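Local coordinates for AB hydrolase-1 domain-containing protein (Streptococcus mutans, PDB 4L9A), which is an alpha/beta hydrolase that probably acts as a carboxylesterase, cleaving carboxylic ester bonds, at residues Thr144-Tyr149 with Glu223-Gly228; Leu136-Leu141 with Ser250-Lys255. All blocks are in the same frame, centred on the assembly; numbering follows the deposited sequence.

Contact 1. Residues Thr144-Tyr149 with Glu223-Gly228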
# COMPACT_ATOMS: atom_id res chain seq x y z
N THR A 144 -2.51 -3.18 7.35
CA THR A 144 -3.59 -3.95 7.94
C THR A 144 -3.04 -5.12 8.76
O THR A 144 -2.31 -5.96 8.22
CB THR A 144 -4.56 -4.46 6.85
OG1 THR A 144 -4.92 -3.36 5.99
CG2 THR A 144 -5.83 -5.02 7.49
N THR A 145 -3.36 -5.17 10.05
CA THR A 145 -2.93 -6.28 10.91
C THR A 145 -3.92 -7.44 10.88
O THR A 145 -5.12 -7.26 10.60
CB THR A 145 -2.78 -5.87 12.38
OG1 THR A 145 -4.04 -5.36 12.87
CG2 THR A 145 -1.68 -4.83 12.56
N VAL A 146 -3.42 -8.63 11.18
CA VAL A 146 -4.28 -9.80 11.29
C VAL A 146 -5.34 -9.51 12.35
O VAL A 146 -6.51 -9.88 12.18
CB VAL A 146 -3.48 -11.05 11.67
CG1 VAL A 146 -4.42 -12.18 12.02
CG2 VAL A 146 -2.54 -11.45 10.53
N MSE A 147 -4.95 -8.83 13.41
CA MSE A 147 -5.91 -8.46 14.45
C MSE A 147 -7.07 -7.63 13.91
O MSE A 147 -8.23 -8.01 14.06
CB MSE A 147 -5.23 -7.71 15.59
CG MSE A 147 -6.14 -7.48 16.79
SE MSE A 147 -5.59 -5.92 17.82
CE MSE A 147 -6.46 -4.54 16.74
N ILE A 148 -6.76 -6.50 13.28
CA ILE A 148 -7.82 -5.63 12.78
C ILE A 148 -8.60 -6.34 11.68
O ILE A 148 -9.81 -6.18 11.56
CB ILE A 148 -7.27 -4.25 12.30
CG1 ILE A 148 -8.36 -3.17 12.39
CG2 ILE A 148 -6.70 -4.34 10.88
CD1 ILE A 148 -8.76 -2.82 13.79
N TYR A 149 -7.91 -7.16 10.88
CA TYR A 149 -8.56 -7.87 9.80
C TYR A 149 -9.58 -8.88 10.32
O TYR A 149 -10.69 -8.95 9.81
CB TYR A 149 -7.55 -8.58 8.89
CG TYR A 149 -8.22 -9.32 7.77
CD1 TYR A 149 -8.56 -8.67 6.59
CD2 TYR A 149 -8.54 -10.67 7.90
CE1 TYR A 149 -9.19 -9.34 5.57
CE2 TYR A 149 -9.17 -11.34 6.88
CZ TYR A 149 -9.49 -10.68 5.72
OH TYR A 149 -10.12 -11.35 4.70
N GLU A 223 -3.87 -19.30 6.16
CA GLU A 223 -2.53 -19.56 5.65
C GLU A 223 -1.80 -18.27 5.29
O GLU A 223 -0.58 -18.27 5.13
CB GLU A 223 -2.59 -20.49 4.44
CG GLU A 223 -2.14 -21.91 4.74
CD GLU A 223 -0.85 -21.96 5.55
OE1 GLU A 223 -0.89 -22.48 6.68
OE2 GLU A 223 0.18 -21.47 5.05
N ASP A 224 -2.54 -17.18 5.16
CA ASP A 224 -1.96 -15.89 4.81
C ASP A 224 -1.58 -15.09 6.05
O ASP A 224 -1.10 -13.95 5.94
CB ASP A 224 -2.95 -15.09 3.97
CG ASP A 224 -3.32 -15.80 2.68
OD1 ASP A 224 -2.38 -16.26 1.99
OD2 ASP A 224 -4.52 -15.93 2.38
N PHE A 225 -1.78 -15.67 7.22
CA PHE A 225 -1.59 -14.93 8.47
C PHE A 225 -0.44 -15.48 9.32
O PHE A 225 -0.38 -15.23 10.53
CB PHE A 225 -2.89 -14.95 9.28
CG PHE A 225 -4.05 -14.32 8.58
CD1 PHE A 225 -3.86 -13.28 7.69
CD2 PHE A 225 -5.34 -14.77 8.81
CE1 PHE A 225 -4.93 -12.69 7.04
CE2 PHE A 225 -6.41 -14.19 8.16
CZ PHE A 225 -6.21 -13.15 7.28
N LYS A 226 0.47 -16.21 8.69
CA LYS A 226 1.49 -16.95 9.44
C LYS A 226 2.89 -16.39 9.25
O LYS A 226 3.88 -17.03 9.63
CB LYS A 226 1.47 -18.43 9.06
CG LYS A 226 0.15 -19.15 9.34
CD LYS A 226 0.23 -20.63 8.96
CE LYS A 226 -1.12 -21.33 9.14
NZ LYS A 226 -1.57 -21.35 10.56
N THR A 227 2.98 -15.19 8.68
CA THR A 227 4.25 -14.59 8.32
C THR A 227 4.44 -13.27 9.05
O THR A 227 3.57 -12.40 9.01
CB THR A 227 4.31 -14.30 6.80
OG1 THR A 227 3.94 -15.48 6.07
CG2 THR A 227 5.70 -13.86 6.37
N GLY A 228 5.58 -13.11 9.72
CA GLY A 228 5.94 -11.82 10.28
C GLY A 228 7.15 -11.29 9.52
O GLY A 228 7.69 -11.98 8.66
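Phe225 projects from its loop into the angle between Val146 and Tyr149, two side chains of the first turn of helix 146-151 that stand three residues apart and so share one flank. Val146 meets it with both methyl groups. CG1 lies over one face of the phenyl ring, at 4.1 Å from Phe225 CG, while CG2 sits on the same side, lower and just beyond the CG-CD1 bond, 3.6 Å from Phe225 CD1; it also touches the root of the side chain, 3.7 Å from Phe225 CB. Valine suits this place because a beta-branched residue in a helix has little rotational freedom, and its two methyls lie together against one side of the ring near its root.

Tyr149 takes the far end. With CG anti to the backbone N (chi1 180°), its ring is brought beside the phenyl tip, and Phe225 CZ comes up against the CD2-CE2 bond of Tyr149, about equally near both atoms, 3.5 Å from CD2. The side chains run at about a right angle to each other, and the rings meet obliquely, their planes inclined by 58° and their centroids 5.4 Å apart. No hydrogen bond joins the segments; the contact is apolar and lies near the surface. Phe122 of helix 120-130 touches both Val146 and Phe225, adding a third aromatic ring to the cluster.

The helix turn that presents Val146 and Tyr149 is itself capped. Thr145, at the N-cap, accepts from Ile148 N through OG1 at 3.0 Å, and that hydroxyl also bonds to Glu246. In alpha/beta hydrolases the chain commonly leaves the sheet for a helical cap after the strand corresponding to 134-141; helix 146-151 appears to open such an excursion here, and Phe225 packs against it from the returning loop.

Contact 2. Residues Leu136-Leu141 with Ser250-Lys255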
# COMPACT_ATOMS: atom_id res chain seq x y z
N LEU A 136 15.64 -3.97 1.98
CA LEU A 136 16.38 -3.14 2.93
C LEU A 136 15.50 -2.51 4.03
O LEU A 136 16.02 -1.95 4.99
CB LEU A 136 17.12 -2.02 2.20
CG LEU A 136 18.11 -2.50 1.15
CD1 LEU A 136 18.67 -1.32 0.38
CD2 LEU A 136 19.22 -3.30 1.80
N GLY A 137 14.19 -2.59 3.87
CA GLY A 137 13.32 -1.92 4.82
C GLY A 137 11.85 -2.01 4.46
O GLY A 137 11.48 -2.16 3.28
N PHE A 138 11.01 -1.92 5.48
CA PHE A 138 9.57 -1.85 5.30
C PHE A 138 9.07 -0.52 5.84
O PHE A 138 9.44 -0.13 6.95
CB PHE A 138 8.89 -3.01 6.02
CG PHE A 138 7.38 -2.94 5.99
CD1 PHE A 138 6.69 -3.28 4.84
CD2 PHE A 138 6.67 -2.55 7.12
CE1 PHE A 138 5.30 -3.22 4.79
CE2 PHE A 138 5.29 -2.48 7.09
CZ PHE A 138 4.60 -2.81 5.92
N ILE A 139 8.25 0.17 5.06
CA ILE A 139 7.65 1.43 5.49
C ILE A 139 6.14 1.25 5.44
O ILE A 139 5.55 1.11 4.37
CB ILE A 139 8.05 2.61 4.58
CG1 ILE A 139 9.57 2.63 4.35
CG2 ILE A 139 7.55 3.92 5.15
CD1 ILE A 139 10.39 2.81 5.62
N GLY A 140 5.49 1.20 6.60
CA GLY A 140 4.07 0.91 6.58
C GLY A 140 3.24 2.07 7.08
O GLY A 140 3.47 2.58 8.18
N LEU A 141 2.28 2.48 6.28
CA LEU A 141 1.31 3.47 6.69
C LEU A 141 0.03 2.74 7.09
O LEU A 141 -0.71 2.27 6.22
CB LEU A 141 1.04 4.48 5.57
CG LEU A 141 2.24 5.29 5.05
CD1 LEU A 141 3.20 5.72 6.17
CD2 LEU A 141 3.00 4.51 3.97
N SER A 250 2.24 -6.38 16.81
CA SER A 250 1.89 -6.88 15.48
C SER A 250 3.04 -7.55 14.75
O SER A 250 4.20 -7.48 15.15
CB SER A 250 1.38 -5.74 14.60
OG SER A 250 2.46 -4.98 14.10
N GLU A 251 2.67 -8.17 13.63
CA GLU A 251 3.61 -8.83 12.73
C GLU A 251 4.49 -7.83 11.96
O GLU A 251 5.40 -8.25 11.24
CB GLU A 251 2.82 -9.68 11.73
CG GLU A 251 1.77 -8.89 10.94
CD GLU A 251 0.42 -8.79 11.68
OE1 GLU A 251 0.40 -8.79 12.93
OE2 GLU A 251 -0.62 -8.73 11.00
N TYR A 252 4.20 -6.54 12.07
CA TYR A 252 4.95 -5.53 11.31
C TYR A 252 6.16 -4.99 12.08
O TYR A 252 7.02 -4.31 11.51
CB TYR A 252 4.06 -4.38 10.84
CG TYR A 252 2.99 -4.81 9.86
CD1 TYR A 252 3.33 -5.23 8.57
CD2 TYR A 252 1.65 -4.82 10.22
CE1 TYR A 252 2.36 -5.64 7.67
CE2 TYR A 252 0.67 -5.23 9.33
CZ TYR A 252 1.03 -5.64 8.04
OH TYR A 252 0.08 -6.05 7.14
N LEU A 253 6.22 -5.29 13.37
CA LEU A 253 7.33 -4.83 14.20
C LEU A 253 8.26 -5.97 14.59
O LEU A 253 7.86 -7.13 14.65
CB LEU A 253 6.82 -4.08 15.44
CG LEU A 253 6.28 -2.67 15.16
CD1 LEU A 253 5.78 -1.99 16.44
CD2 LEU A 253 7.34 -1.82 14.49
N ASN A 254 9.52 -5.63 14.82
CA ASN A 254 10.52 -6.58 15.24
C ASN A 254 11.50 -5.84 16.12
O ASN A 254 11.25 -4.69 16.50
CB ASN A 254 11.23 -7.21 14.03
CG ASN A 254 11.90 -6.18 13.14
OD1 ASN A 254 12.29 -5.10 13.59
ND2 ASN A 254 12.05 -6.52 11.86
N LYS A 255 12.63 -6.47 16.43
CA LYS A 255 13.58 -5.91 17.38
C LYS A 255 14.77 -5.21 16.75
O LYS A 255 15.72 -4.86 17.44
CB LYS A 255 14.04 -6.99 18.36
CG LYS A 255 12.97 -7.35 19.38
CD LYS A 255 12.96 -8.84 19.66
CE LYS A 255 11.93 -9.17 20.73
NZ LYS A 255 12.23 -8.48 22.01
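A buried aromatic pair, Phe138 with Tyr252, joins a central strand of the sheet to the loop between helix 244-248 and strand 260-263. The ring planes are nearly parallel, 8° apart, but slid so far past each other that they barely overlap, and the centroids are 5.5 Å apart. The nearest atoms are few: Phe138 CE2 lies 3.7 Å from Tyr252 CD1, and Phe138 CZ is 4.0 Å from Tyr252 CE1.

Phe138 has CG anti to its own nitrogen (chi1 175°), which lays the ring along the strand above Gly140, with Phe138 CE2 only 3.6 Å from Gly140 CA. Lacking a side chain, the glycine lets the ring lie this low. Strand 134-141 runs parallel between 111-117 and 235-239 in the alpha/beta hydrolase sheet, and helix 120-130 covers this face: Ala124 and Met128 pack on Phe138, and Leu125 on Tyr252. Large apolar ring surfaces suit this buried position between strand, helix and loop.

Tyrosine suits the loop position because its OH hydrogen-bonds to Thr144 O just past the strand, giving its buried polar end a partner. The backbone behind the ring is shaped by a type I turn from Ser250 to Leu253, whose closing bond is weak. Ser250 OG adds an ST turn at its start, accepting from Tyr252 N at 3.1 Å with an N-H...O angle of 157°. Beyond the turn, Asn254 ties the loop to Ile233 O through ND2 and to Thr259 through OD1.

How the contacts relate
The contacts have centres about 13 Å apart and follow from one stretch of chain: strand 134-141, used by contact 2, runs on to helix 146-151, used by contact 1. Along the sequence contact 1 is nested inside the loop that contact 2 closes, and its two segments bracket the largely helical excursion 150-222. Glu251 bridges them, its OE2 receiving Val146 N at 2.8 Å, where a carboxylate would favourably face the helix start. Thr144 hydrogen-bonds through its backbone, and weakly hydroxyl to hydroxyl, with Ser118, between strand 111-117 and helix 120-130, where this fold usually carries its nucleophile. Contact 1 lies toward the probable active-site end of the sheet, contact 2 deeper, against the middle of the strand.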